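Local structure of DUF4785 domain-containing protein (Legionella pneumophila subsp. pneumophila, 4KH9) at residues L164-Y175 and R255-P266. The protein is of unknown function but binds calcium ions, its chain forming three domains rich in beta strand. Numbering follows the deposited sequence.
Sequences LEVETDSLHYQY and RSGHTAFSYSIP
Leu171 O receives Ser262 N at 2.7 Å, a nearly straight bond (177°) that starts the parallel pairing of strand 172-174 with strand 251-264. Tyr173 continues it with N-H and C=O both facing that strand, its N giving a bond to Ser262 O and its O taking one from Ser264 N; Tyr175 N to Ser264 O, at 3.2 Å, closes the run. On the buried face, the Tyr173 ring turns its edge to the face of Phe261, planes at 84°, with CD2 3.6 Å from Phe261 CD2. Phe261 holds CG between its own N and carbonyl carbon (chi1 63°), which sets the ring across that edge, and Leu179 packs against both rings. Tyr263 lies alongside Tyr175, its OH 3.4 Å from Tyr175 CD1 at the ring edge and bonded to Ser229 O. Across the sheet, the looser face carries the exposed His172, whose ND1 edge meets Ser262 CB, and Gln174, whose NE2 reaches Ser264 OG at 2.7 Å and also Val360 O of the following domain. Towards 164-168 the strands part, and side chains fill the gap: Leu164 CD2 lies 3.6 Å from Gly257 N, while Val166 CG2 nears Thr259 CB. Thus 164-168 pairs with strand 178-186 and, past the turn at 169-171, 172-174 joins strand 251-264, as between two sandwich layers; this resembles the A to A' strand crossing of immunoglobulin-like sandwiches, consistent with the E-set clan.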
# COMPACT_ATOMS: atom_id res chain seq x y z
N LEU A 164 2.49 15.79 -4.72
CA LEU A 164 1.83 14.82 -5.58
C LEU A 164 0.80 14.11 -4.76
O LEU A 164 1.14 13.62 -3.69
CB LEU A 164 2.84 13.83 -6.18
CG LEU A 164 2.27 12.78 -7.14
CD1 LEU A 164 1.85 13.42 -8.46
CD2 LEU A 164 3.24 11.67 -7.37
N GLU A 165 -0.45 14.07 -5.23
CA GLU A 165 -1.50 13.34 -4.52
C GLU A 165 -1.91 12.09 -5.34
O GLU A 165 -2.15 12.20 -6.52
CB GLU A 165 -2.69 14.25 -4.22
CG GLU A 165 -3.73 13.54 -3.36
CD GLU A 165 -4.85 14.43 -2.87
OE1 GLU A 165 -4.57 15.35 -2.07
OE2 GLU A 165 -6.02 14.20 -3.26
N VAL A 166 -1.94 10.90 -4.70
CA VAL A 166 -2.30 9.63 -5.34
C VAL A 166 -3.33 8.91 -4.49
O VAL A 166 -3.33 9.06 -3.26
CB VAL A 166 -1.08 8.71 -5.61
CG1 VAL A 166 -0.04 9.40 -6.47
CG2 VAL A 166 -0.45 8.20 -4.30
N GLU A 167 -4.20 8.14 -5.12
CA GLU A 167 -5.20 7.30 -4.43
C GLU A 167 -5.80 6.27 -5.39
O GLU A 167 -5.78 6.49 -6.59
CB GLU A 167 -6.33 8.11 -3.78
CG GLU A 167 -7.15 8.96 -4.72
CD GLU A 167 -8.39 9.58 -4.10
OE1 GLU A 167 -9.27 8.82 -3.63
OE2 GLU A 167 -8.49 10.83 -4.12
N THR A 168 -6.35 5.16 -4.86
CA THR A 168 -7.04 4.17 -5.69
C THR A 168 -8.54 4.23 -5.31
O THR A 168 -8.88 4.78 -4.27
CB THR A 168 -6.42 2.78 -5.58
OG1 THR A 168 -6.51 2.32 -4.24
CG2 THR A 168 -4.97 2.75 -6.04
N ASP A 169 -9.44 3.75 -6.18
CA ASP A 169 -10.89 3.86 -5.95
C ASP A 169 -11.37 2.92 -4.82
O ASP A 169 -12.51 3.05 -4.36
CB ASP A 169 -11.69 3.57 -7.23
CG ASP A 169 -11.47 2.22 -7.92
OD1 ASP A 169 -10.38 1.65 -7.78
OD2 ASP A 169 -12.33 1.84 -8.73
N SER A 170 -10.51 2.00 -4.37
CA SER A 170 -10.82 1.05 -3.29
C SER A 170 -9.55 0.72 -2.55
O SER A 170 -8.44 0.95 -3.06
CB SER A 170 -11.48 -0.21 -3.86
OG SER A 170 -11.70 -1.19 -2.86
N LEU A 171 -9.71 0.20 -1.31
CA LEU A 171 -8.61 -0.23 -0.44
C LEU A 171 -8.31 -1.67 -0.66
O LEU A 171 -7.20 -2.12 -0.38
CB LEU A 171 -8.98 -0.02 1.05
CG LEU A 171 -9.06 1.40 1.61
CD1 LEU A 171 -9.57 1.35 3.02
CD2 LEU A 171 -7.71 2.03 1.67
N HIS A 172 -9.34 -2.41 -1.12
CA HIS A 172 -9.27 -3.84 -1.30
C HIS A 172 -9.84 -4.23 -2.65
O HIS A 172 -10.90 -3.75 -3.05
CB HIS A 172 -10.02 -4.59 -0.17
CG HIS A 172 -9.91 -3.98 1.19
ND1 HIS A 172 -8.83 -4.26 2.02
CD2 HIS A 172 -10.77 -3.16 1.84
CE1 HIS A 172 -9.03 -3.55 3.12
NE2 HIS A 172 -10.20 -2.89 3.07
N TYR A 173 -9.15 -5.14 -3.31
CA TYR A 173 -9.54 -5.66 -4.61
C TYR A 173 -9.43 -7.17 -4.63
O TYR A 173 -8.77 -7.76 -3.78
CB TYR A 173 -8.63 -5.07 -5.73
CG TYR A 173 -8.67 -3.58 -5.90
CD1 TYR A 173 -9.58 -2.98 -6.76
CD2 TYR A 173 -7.79 -2.75 -5.20
CE1 TYR A 173 -9.60 -1.60 -6.96
CE2 TYR A 173 -7.83 -1.36 -5.35
CZ TYR A 173 -8.73 -0.80 -6.23
OH TYR A 173 -8.74 0.55 -6.39
N GLN A 174 -10.02 -7.80 -5.64
CA GLN A 174 -9.93 -9.23 -5.84
C GLN A 174 -9.63 -9.52 -7.31
O GLN A 174 -9.69 -8.62 -8.15
CB GLN A 174 -11.21 -9.96 -5.39
CG GLN A 174 -11.38 -9.96 -3.88
CD GLN A 174 -12.21 -11.14 -3.38
OE1 GLN A 174 -13.42 -11.22 -3.61
NE2 GLN A 174 -11.57 -12.11 -2.72
N TYR A 175 -9.29 -10.78 -7.60
CA TYR A 175 -8.96 -11.27 -8.92
C TYR A 175 -10.01 -10.82 -9.96
O TYR A 175 -11.19 -11.05 -9.77
CB TYR A 175 -8.82 -12.81 -8.91
CG TYR A 175 -8.48 -13.37 -10.26
CD1 TYR A 175 -7.15 -13.43 -10.70
CD2 TYR A 175 -9.47 -13.81 -11.13
CE1 TYR A 175 -6.83 -13.90 -11.97
CE2 TYR A 175 -9.15 -14.28 -12.41
CZ TYR A 175 -7.83 -14.32 -12.82
OH TYR A 175 -7.51 -14.80 -14.07
N ARG A 255 8.13 14.70 -8.72
CA ARG A 255 7.51 14.07 -7.57
C ARG A 255 7.26 12.60 -7.85
O ARG A 255 6.89 12.22 -8.96
CB ARG A 255 6.18 14.77 -7.19
CG ARG A 255 6.24 16.20 -6.62
CD ARG A 255 6.74 16.22 -5.21
NE ARG A 255 6.97 17.58 -4.69
CZ ARG A 255 8.14 18.22 -4.69
NH1 ARG A 255 9.21 17.67 -5.27
NH2 ARG A 255 8.25 19.42 -4.14
N SER A 256 7.43 11.77 -6.84
CA SER A 256 7.10 10.36 -6.92
C SER A 256 6.22 10.03 -5.73
O SER A 256 6.27 10.72 -4.71
CB SER A 256 8.33 9.47 -7.01
OG SER A 256 8.88 9.27 -5.73
N GLY A 257 5.33 9.08 -5.92
CA GLY A 257 4.39 8.73 -4.87
C GLY A 257 4.02 7.27 -4.86
O GLY A 257 4.21 6.57 -5.85
N HIS A 258 3.51 6.85 -3.70
CA HIS A 258 3.10 5.49 -3.40
C HIS A 258 1.79 5.47 -2.64
O HIS A 258 1.53 6.40 -1.87
CB HIS A 258 4.16 4.78 -2.50
CG HIS A 258 5.56 4.68 -3.02
ND1 HIS A 258 6.04 3.53 -3.62
CD2 HIS A 258 6.59 5.56 -2.88
CE1 HIS A 258 7.32 3.76 -3.88
NE2 HIS A 258 7.69 4.97 -3.45
N THR A 259 1.03 4.39 -2.76
CA THR A 259 -0.14 4.16 -1.92
C THR A 259 -0.37 2.64 -1.93
O THR A 259 -0.06 1.94 -2.90
CB THR A 259 -1.39 5.01 -2.19
OG1 THR A 259 -2.13 4.97 -0.96
CG2 THR A 259 -2.24 4.51 -3.38
N ALA A 260 -0.82 2.13 -0.78
CA ALA A 260 -1.03 0.71 -0.56
C ALA A 260 -2.48 0.33 -0.80
O ALA A 260 -3.41 1.10 -0.56
CB ALA A 260 -0.63 0.34 0.87
N PHE A 261 -2.67 -0.91 -1.22
CA PHE A 261 -3.99 -1.50 -1.37
C PHE A 261 -3.86 -2.99 -1.14
O PHE A 261 -2.77 -3.55 -1.28
CB PHE A 261 -4.65 -1.16 -2.73
CG PHE A 261 -3.94 -1.68 -3.96
CD1 PHE A 261 -2.97 -0.91 -4.61
CD2 PHE A 261 -4.29 -2.91 -4.50
CE1 PHE A 261 -2.33 -1.38 -5.76
CE2 PHE A 261 -3.67 -3.38 -5.67
CZ PHE A 261 -2.70 -2.60 -6.29
N SER A 262 -4.94 -3.61 -0.70
CA SER A 262 -4.97 -5.05 -0.42
C SER A 262 -5.55 -5.79 -1.61
O SER A 262 -6.44 -5.28 -2.28
CB SER A 262 -5.80 -5.32 0.84
OG SER A 262 -5.88 -6.71 1.10
N TYR A 263 -5.09 -7.03 -1.83
CA TYR A 263 -5.59 -7.84 -2.95
C TYR A 263 -5.79 -9.30 -2.52
O TYR A 263 -4.92 -9.84 -1.85
CB TYR A 263 -4.60 -7.75 -4.13
CG TYR A 263 -4.91 -8.68 -5.28
CD1 TYR A 263 -5.90 -8.37 -6.20
CD2 TYR A 263 -4.22 -9.88 -5.44
CE1 TYR A 263 -6.17 -9.21 -7.27
CE2 TYR A 263 -4.48 -10.73 -6.52
CZ TYR A 263 -5.46 -10.38 -7.43
OH TYR A 263 -5.77 -11.20 -8.49
N SER A 264 -6.88 -9.97 -2.97
CA SER A 264 -7.05 -11.39 -2.65
C SER A 264 -7.62 -12.19 -3.84
O SER A 264 -8.19 -11.63 -4.77
CB SER A 264 -7.94 -11.58 -1.43
OG SER A 264 -9.28 -11.19 -1.68
N ILE A 265 -7.46 -13.49 -3.78
CA ILE A 265 -8.02 -14.44 -4.73
C ILE A 265 -9.35 -14.95 -4.11
O ILE A 265 -9.35 -15.31 -2.94
CB ILE A 265 -7.01 -15.57 -5.03
CG1 ILE A 265 -5.79 -15.00 -5.79
CG2 ILE A 265 -7.65 -16.72 -5.81
CD1 ILE A 265 -4.52 -15.56 -5.30
N PRO A 266 -10.48 -14.93 -4.84
CA PRO A 266 -11.76 -15.38 -4.24
C PRO A 266 -11.78 -16.91 -4.12
O PRO A 266 -12.49 -17.60 -4.86
CB PRO A 266 -12.80 -14.84 -5.22
CG PRO A 266 -12.11 -14.78 -6.54
CD PRO A 266 -10.67 -14.47 -6.24